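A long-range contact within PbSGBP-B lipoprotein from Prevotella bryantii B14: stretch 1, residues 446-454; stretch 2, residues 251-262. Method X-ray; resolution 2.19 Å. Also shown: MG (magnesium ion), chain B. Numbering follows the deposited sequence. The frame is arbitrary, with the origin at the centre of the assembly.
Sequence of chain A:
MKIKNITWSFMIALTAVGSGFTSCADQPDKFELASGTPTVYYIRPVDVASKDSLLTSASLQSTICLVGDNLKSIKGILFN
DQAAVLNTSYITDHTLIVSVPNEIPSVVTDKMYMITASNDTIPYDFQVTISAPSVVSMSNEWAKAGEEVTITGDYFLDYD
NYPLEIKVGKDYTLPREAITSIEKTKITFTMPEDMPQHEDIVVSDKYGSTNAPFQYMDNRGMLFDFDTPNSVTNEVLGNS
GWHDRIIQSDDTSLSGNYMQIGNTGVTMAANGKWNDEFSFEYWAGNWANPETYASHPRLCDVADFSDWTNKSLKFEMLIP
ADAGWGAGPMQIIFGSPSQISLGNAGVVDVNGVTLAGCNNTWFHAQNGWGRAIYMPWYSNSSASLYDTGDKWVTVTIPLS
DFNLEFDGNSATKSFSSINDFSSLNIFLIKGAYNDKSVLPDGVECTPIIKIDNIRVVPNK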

ATOM      1  N   THR A 446     -27.392  -4.297  -0.980  1.00 49.94           N
ATOM      2  CA  THR A 446     -27.640  -4.153   0.453  1.00 51.48           C
ATOM      3  C   THR A 446     -26.308  -4.409   1.142  1.00 55.33           C
ATOM      4  O   THR A 446     -26.067  -5.503   1.670  1.00 61.22           O
ATOM      5  CB  THR A 446     -28.720  -5.119   0.941  1.00 58.97           C
ATOM      6  OG1 THR A 446     -28.348  -6.463   0.606  1.00 63.44           O
ATOM      7  CG2 THR A 446     -30.063  -4.793   0.300  1.00 57.18           C
ATOM      8  N   PRO A 447     -25.414  -3.426   1.148  1.00 54.06           N
ATOM      9  CA  PRO A 447     -24.043  -3.678   1.595  1.00 50.06           C
ATOM     10  C   PRO A 447     -23.903  -3.650   3.107  1.00 49.21           C
ATOM     11  O   PRO A 447     -24.585  -2.903   3.813  1.00 46.82           O
ATOM     12  CB  PRO A 447     -23.256  -2.532   0.951  1.00 45.03           C
ATOM     13  CG  PRO A 447     -24.240  -1.409   0.912  1.00 44.77           C
ATOM     14  CD  PRO A 447     -25.604  -2.031   0.709  1.00 47.18           C
ATOM     15  N   ILE A 448     -23.001  -4.495   3.596  1.00 49.58           N
ATOM     16  CA  ILE A 448     -22.588  -4.516   4.994  1.00 48.85           C
ATOM     17  C   ILE A 448     -21.076  -4.359   5.016  1.00 52.98           C
ATOM     18  O   ILE A 448     -20.351  -5.206   4.478  1.00 54.81           O
ATOM     19  CB  ILE A 448     -23.012  -5.807   5.708  1.00 46.65           C
ATOM     20  CG1 ILE A 448     -24.527  -5.823   5.934  1.00 48.09           C
ATOM     21  CG2 ILE A 448     -22.268  -5.946   7.032  1.00 45.83           C
ATOM     22  CD1 ILE A 448     -24.996  -6.897   6.905  1.00 45.99           C
ATOM     23  N   ILE A 449     -20.602  -3.276   5.622  1.00 44.20           N
ATOM     24  CA  ILE A 449     -19.179  -2.969   5.691  1.00 39.55           C
ATOM     25  C   ILE A 449     -18.804  -2.841   7.156  1.00 43.37           C
ATOM     26  O   ILE A 449     -19.232  -1.900   7.837  1.00 40.99           O
ATOM     27  CB  ILE A 449     -18.820  -1.694   4.919  1.00 40.53           C
ATOM     28  CG1 ILE A 449     -19.074  -1.886   3.427  1.00 41.43           C
ATOM     29  CG2 ILE A 449     -17.379  -1.291   5.202  1.00 41.53           C
ATOM     30  CD1 ILE A 449     -19.093  -0.596   2.647  1.00 42.65           C
ATOM     31  N   LYS A 450     -18.008  -3.782   7.642  1.00 39.93           N
ATOM     32  CA  LYS A 450     -17.500  -3.745   9.001  1.00 36.85           C
ATOM     33  C   LYS A 450     -16.074  -3.221   8.978  1.00 36.02           C
ATOM     34  O   LYS A 450     -15.245  -3.693   8.197  1.00 40.80           O
ATOM     35  CB  LYS A 450     -17.578  -5.128   9.643  1.00 39.60           C
ATOM     36  CG  LYS A 450     -18.993  -5.681   9.643  1.00 43.37           C
ATOM     37  CD  LYS A 450     -19.096  -7.024  10.344  1.00 46.59           C
ATOM     38  CE  LYS A 450     -20.539  -7.508  10.359  1.00 46.93           C
ATOM     39  NZ  LYS A 450     -20.656  -8.882  10.914  1.00 49.93           N
ATOM     40  N   ILE A 451     -15.797  -2.233   9.819  1.00 40.24           N
ATOM     41  CA  ILE A 451     -14.514  -1.547   9.828  1.00 37.40           C
ATOM     42  C   ILE A 451     -13.946  -1.608  11.234  1.00 40.44           C
ATOM     43  O   ILE A 451     -14.677  -1.455  12.220  1.00 42.84           O
ATOM     44  CB  ILE A 451     -14.662  -0.087   9.345  1.00 36.59           C
ATOM     45  CG1 ILE A 451     -15.020  -0.059   7.862  1.00 33.95           C
ATOM     46  CG2 ILE A 451     -13.394   0.710   9.604  1.00 33.74           C
ATOM     47  CD1 ILE A 451     -15.462   1.298   7.355  1.00 33.08           C
ATOM     48  N   ASP A 452     -12.642  -1.851  11.329  1.00 39.27           N
ATOM     49  CA  ASP A 452     -11.952  -1.756  12.603  1.00 43.55           C
ATOM     50  C   ASP A 452     -10.513  -1.330  12.334  1.00 41.34           C
ATOM     51  O   ASP A 452     -10.006  -1.457  11.218  1.00 43.98           O
ATOM     52  CB  ASP A 452     -12.035  -3.085  13.374  1.00 53.13           C
ATOM     53  CG  ASP A 452     -11.396  -3.009  14.747  1.00 56.79           C
ATOM     54  OD1 ASP A 452     -10.742  -3.990  15.160  1.00 58.15           O
ATOM     55  OD2 ASP A 452     -11.539  -1.961  15.407  1.00 49.84           O
ATOM     56  N   ASN A 453      -9.876  -0.778  13.363  1.00 50.39           N
ATOM     57  CA  ASN A 453      -8.463  -0.412  13.314  1.00 51.77           C
ATOM     58  C   ASN A 453      -8.186   0.709  12.306  1.00 44.92           C
ATOM     59  O   ASN A 453      -7.256   0.637  11.500  1.00 49.00           O
ATOM     60  CB  ASN A 453      -7.579  -1.630  13.047  1.00 51.71           C
ATOM     61  CG  ASN A 453      -7.776  -2.729  14.085  1.00 50.09           C
ATOM     62  OD1 ASN A 453      -7.966  -2.453  15.272  1.00 47.98           O
ATOM     63  ND2 ASN A 453      -7.705  -3.978  13.646  1.00 43.12           N
ATOM     64  N   ILE A 454      -8.977   1.775  12.395  1.00 40.17           N
ATOM     65  CA  ILE A 454      -8.711   2.986  11.626  1.00 44.89           C
ATOM     66  C   ILE A 454      -7.480   3.668  12.210  1.00 40.42           C
ATOM     67  O   ILE A 454      -7.476   4.073  13.376  1.00 45.63           O
ATOM     68  CB  ILE A 454      -9.925   3.922  11.644  1.00 43.01           C
ATOM     69  CG1 ILE A 454     -11.194   3.176  11.222  1.00 39.09           C
ATOM     70  CG2 ILE A 454      -9.678   5.130  10.749  1.00 44.44           C
ATOM     71  CD1 ILE A 454     -12.472   3.910  11.581  1.00 34.56           C
TER
HETATM   72 MG    MG B 501     -11.521  -3.564  17.391  1.00 26.21          MG
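Stretch 2 251-262: DTSLSGNYMQIG

Stretch 2 approaches as a loop, from Asp-251 through Gly-256, and then extends into a strand through Met-259 and Gln-260 that pairs with the strand of stretch 1 through Lys-450 and Ile-451. The N-to-C directions of the two strands make an angle of 149°, so they run antiparallel with a marked twist, and their axes come within 4.4 Å. Extended torsions support the assignment: phi/psi is -108/136 at Met-259, -120/128 at Gln-260 and -105/130 at Ile-261.

Backbone hydrogen bonds fix the register. Ile-449 faces Ile-261, with N of Ile-449 donating to O of Ile-261 at 2.8 Å and N of Ile-261 returning to O of Ile-449 at 2.6 Å. Two residues on, N of Ile-451 reaches O of Met-259 at 2.6 Å and N of Met-259 reaches O of Ile-451 at 2.7 Å. All four N-H...O angles lie between 165° and 173°, close to linear. Between these hydrogen-bonded pairs sits the non-hydrogen-bonded pair Lys-450 and Gln-260, whose CA atoms are 4.2 Å apart, against 5.0 Å for each flanking pair. Here CA-H...O contacts fill in: CA of Lys-450 to O of Met-259, and CA of Gln-260 to O of Ile-449, are both 3.3 Å. Next to Ile-261 in sequence, CA of Gly-262 lies 3.5 Å from O of Pro-447; an ideal CB on this glycine would clash with that oxygen at 2.1 Å.

Side chains alternate between the faces of the sheet. Ile-449, Ile-451, Met-259 and Ile-261 share one face, where packing is apolar: CD1 of Ile-451 is 4.0 Å from CE of the selenomethionine Met-259 and 3.9 Å from CD1 of Ile-261. Lys-450 and Gln-260 occupy the other. With chi2 to chi4 all t, the lysine extends across the Tyr-258 ring, its CD 3.9 Å from the ring centroid and 29° off the normal, a CH-pi contact over the face. Its NZ donates to OG1 of Thr-252 at 3.1 Å and, weakly, to OH of Tyr-258 at 3.5 Å.

A magnesium ion joins the loop to Asp-452. The carboxylate binds it through both oxygens, OD1 of Asp-452 at 2.4 Å and OD2 of Asp-452 at 2.5 Å from MG, while stretch 2 supplies O of Ser-255 at 2.3 Å and O of Asn-257 at 2.5 Å from MG. Shared coordination accounts for the 3.3 Å approach of OD1 of Asp-452 to O of Ser-255 without a hydrogen bond. A water 2.0 Å from MG donates to OD1 of Asn-453 at 2.8 Å, linking that side chain to the site.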

ATOM      1  N   ASP A 251     -18.907 -13.078  16.889  1.00 56.06           N
ATOM      2  CA  ASP A 251     -18.069 -14.138  16.334  1.00 61.32           C
ATOM      3  C   ASP A 251     -17.328 -13.714  15.074  1.00 55.97           C
ATOM      4  O   ASP A 251     -16.296 -14.311  14.749  1.00 59.23           O
ATOM      5  CB  ASP A 251     -18.914 -15.378  16.033  1.00 71.66           C
ATOM      6  CG  ASP A 251     -19.247 -16.171  17.279  1.00 89.16           C
ATOM      7  OD1 ASP A 251     -18.496 -16.056  18.272  1.00 91.91           O
ATOM      8  OD2 ASP A 251     -20.251 -16.914  17.265  1.00 95.81           O
ATOM      9  N   THR A 252     -17.830 -12.715  14.352  1.00 51.48           N
ATOM     10  CA  THR A 252     -17.164 -12.218  13.155  1.00 49.48           C
ATOM     11  C   THR A 252     -16.098 -11.174  13.457  1.00 50.29           C
ATOM     12  O   THR A 252     -15.514 -10.624  12.516  1.00 51.16           O
ATOM     13  CB  THR A 252     -18.196 -11.627  12.190  1.00 48.09           C
ATOM     14  OG1 THR A 252     -18.481 -10.268  12.567  1.00 43.05           O
ATOM     15  CG2 THR A 252     -19.482 -12.437  12.216  1.00 45.64           C
ATOM     16  N   SER A 253     -15.842 -10.884  14.731  1.00 45.41           N
ATOM     17  CA  SER A 253     -14.914  -9.819  15.088  1.00 41.48           C
ATOM     18  C   SER A 253     -13.488 -10.173  14.688  1.00 47.38           C
ATOM     19  O   SER A 253     -13.050 -11.320  14.818  1.00 48.25           O
ATOM     20  CB  SER A 253     -14.971  -9.547  16.590  1.00 38.67           C
ATOM     21  OG  SER A 253     -16.066  -8.713  16.925  1.00 43.57           O
ATOM     22  N   LEU A 254     -12.760  -9.172  14.196  1.00 47.82           N
ATOM     23  CA  LEU A 254     -11.321  -9.314  14.010  1.00 45.09           C
ATOM     24  C   LEU A 254     -10.589  -9.149  15.335  1.00 52.86           C
ATOM     25  O   LEU A 254      -9.718  -9.955  15.680  1.00 53.94           O
ATOM     26  CB  LEU A 254     -10.824  -8.287  12.993  1.00 43.13           C
ATOM     27  CG  LEU A 254      -9.314  -8.067  12.931  1.00 41.57           C
ATOM     28  CD1 LEU A 254      -8.635  -9.229  12.221  1.00 36.46           C
ATOM     29  CD2 LEU A 254      -9.000  -6.748  12.254  1.00 39.17           C
ATOM     30  N   SER A 255     -10.936  -8.105  16.088  1.00 51.13           N
ATOM     31  CA  SER A 255     -10.354  -7.881  17.408  1.00 48.95           C
ATOM     32  C   SER A 255     -11.311  -6.964  18.168  1.00 50.23           C
ATOM     33  O   SER A 255     -11.337  -5.755  17.920  1.00 47.10           O
ATOM     34  CB  SER A 255      -8.963  -7.278  17.311  1.00 48.94           C
ATOM     35  OG  SER A 255      -8.397  -7.117  18.600  1.00 48.91           O
ATOM     36  N   GLY A 256     -12.087  -7.549  19.075  1.00 47.08           N
ATOM     37  CA  GLY A 256     -13.011  -6.756  19.867  1.00 45.07           C
ATOM     38  C   GLY A 256     -14.082  -6.120  19.003  1.00 48.89           C
ATOM     39  O   GLY A 256     -14.537  -6.692  18.005  1.00 45.71           O
ATOM     40  N   ASN A 257     -14.483  -4.912  19.386  1.00 47.49           N
ATOM     41  CA  ASN A 257     -15.553  -4.217  18.689  1.00 45.12           C
ATOM     42  C   ASN A 257     -15.128  -3.818  17.283  1.00 44.64           C
ATOM     43  O   ASN A 257     -13.955  -3.553  17.010  1.00 41.17           O
ATOM     44  CB  ASN A 257     -15.979  -2.967  19.461  1.00 39.75           C
ATOM     45  CG  ASN A 257     -16.715  -3.295  20.740  1.00 47.89           C
ATOM     46  OD1 ASN A 257     -17.463  -4.267  20.807  1.00 57.88           O
ATOM     47  ND2 ASN A 257     -16.503  -2.483  21.769  1.00 51.40           N
ATOM     48  N   TYR A 258     -16.109  -3.781  16.390  1.00 40.33           N
ATOM     49  CA  TYR A 258     -15.948  -3.228  15.058  1.00 38.63           C
ATOM     50  C   TYR A 258     -17.058  -2.218  14.818  1.00 38.01           C
ATOM     51  O   TYR A 258     -18.074  -2.200  15.516  1.00 39.61           O
ATOM     52  CB  TYR A 258     -15.985  -4.317  13.976  1.00 36.04           C
ATOM     53  CG  TYR A 258     -17.265  -5.125  13.979  1.00 37.45           C
ATOM     54  CD1 TYR A 258     -17.338  -6.342  14.645  1.00 38.39           C
ATOM     55  CD2 TYR A 258     -18.404  -4.666  13.328  1.00 37.56           C
ATOM     56  CE1 TYR A 258     -18.509  -7.081  14.657  1.00 38.54           C
ATOM     57  CE2 TYR A 258     -19.577  -5.393  13.341  1.00 41.08           C
ATOM     58  CZ  TYR A 258     -19.624  -6.601  14.003  1.00 36.51           C
ATOM     59  OH  TYR A 258     -20.792  -7.326  14.007  1.00 40.31           O
HETATM   60  N   MSE A 259     -16.861  -1.383  13.809  1.00 34.83           N
HETATM   61  CA  MSE A 259     -17.883  -0.431  13.400  1.00 35.26           C
HETATM   62  C   MSE A 259     -18.476  -0.889  12.076  1.00 38.88           C
HETATM   63  O   MSE A 259     -17.747  -1.310  11.180  1.00 44.23           O
HETATM   64  CB  MSE A 259     -17.287   0.975  13.311  1.00 33.97           C
HETATM   65  CG  MSE A 259     -18.270   2.105  13.056  1.00 33.93           C
HETATM   66 SE   MSE A 259     -18.782   2.313  11.192  0.67 45.68          SE
HETATM   67  CE  MSE A 259     -17.115   3.039  10.518  1.00 34.06           C
ATOM     68  N   GLN A 260     -19.800  -0.829  11.957  1.00 37.45           N
ATOM     69  CA  GLN A 260     -20.502  -1.401  10.817  1.00 39.49           C
ATOM     70  C   GLN A 260     -21.279  -0.322  10.078  1.00 38.86           C
ATOM     71  O   GLN A 260     -22.055   0.422  10.689  1.00 39.50           O
ATOM     72  CB  GLN A 260     -21.453  -2.518  11.256  1.00 39.49           C
ATOM     73  CG  GLN A 260     -22.277  -3.101  10.117  1.00 45.12           C
ATOM     74  CD  GLN A 260     -23.226  -4.185  10.585  1.00 41.75           C
ATOM     75  OE1 GLN A 260     -22.816  -5.172  11.196  1.00 45.70           O
ATOM     76  NE2 GLN A 260     -24.505  -4.015  10.278  1.00 41.70           N
ATOM     77  N   ILE A 261     -21.068  -0.248   8.767  1.00 39.00           N
ATOM     78  CA  ILE A 261     -21.834   0.618   7.880  1.00 44.26           C
ATOM     79  C   ILE A 261     -22.809  -0.251   7.101  1.00 52.04           C
ATOM     80  O   ILE A 261     -22.415  -1.269   6.517  1.00 53.00           O
ATOM     81  CB  ILE A 261     -20.911   1.403   6.932  1.00 42.25           C
ATOM     82  CG1 ILE A 261     -19.928   2.267   7.724  1.00 40.58           C
ATOM     83  CG2 ILE A 261     -21.722   2.254   5.971  1.00 44.01           C
ATOM     84  CD1 ILE A 261     -18.931   3.000   6.850  1.00 40.37           C
ATOM     85  N   GLY A 262     -24.080   0.142   7.092  1.00 47.83           N
ATOM     86  CA  GLY A 262     -25.110  -0.665   6.473  1.00 38.64           C
ATOM     87  C   GLY A 262     -25.542  -1.813   7.367  1.00 43.28           C
ATOM     88  O   GLY A 262     -25.001  -2.051   8.448  1.00 50.05           O
TER
HETATM   89  O   HOH W   1      -9.506  -3.583  17.334  1.00 35.06           O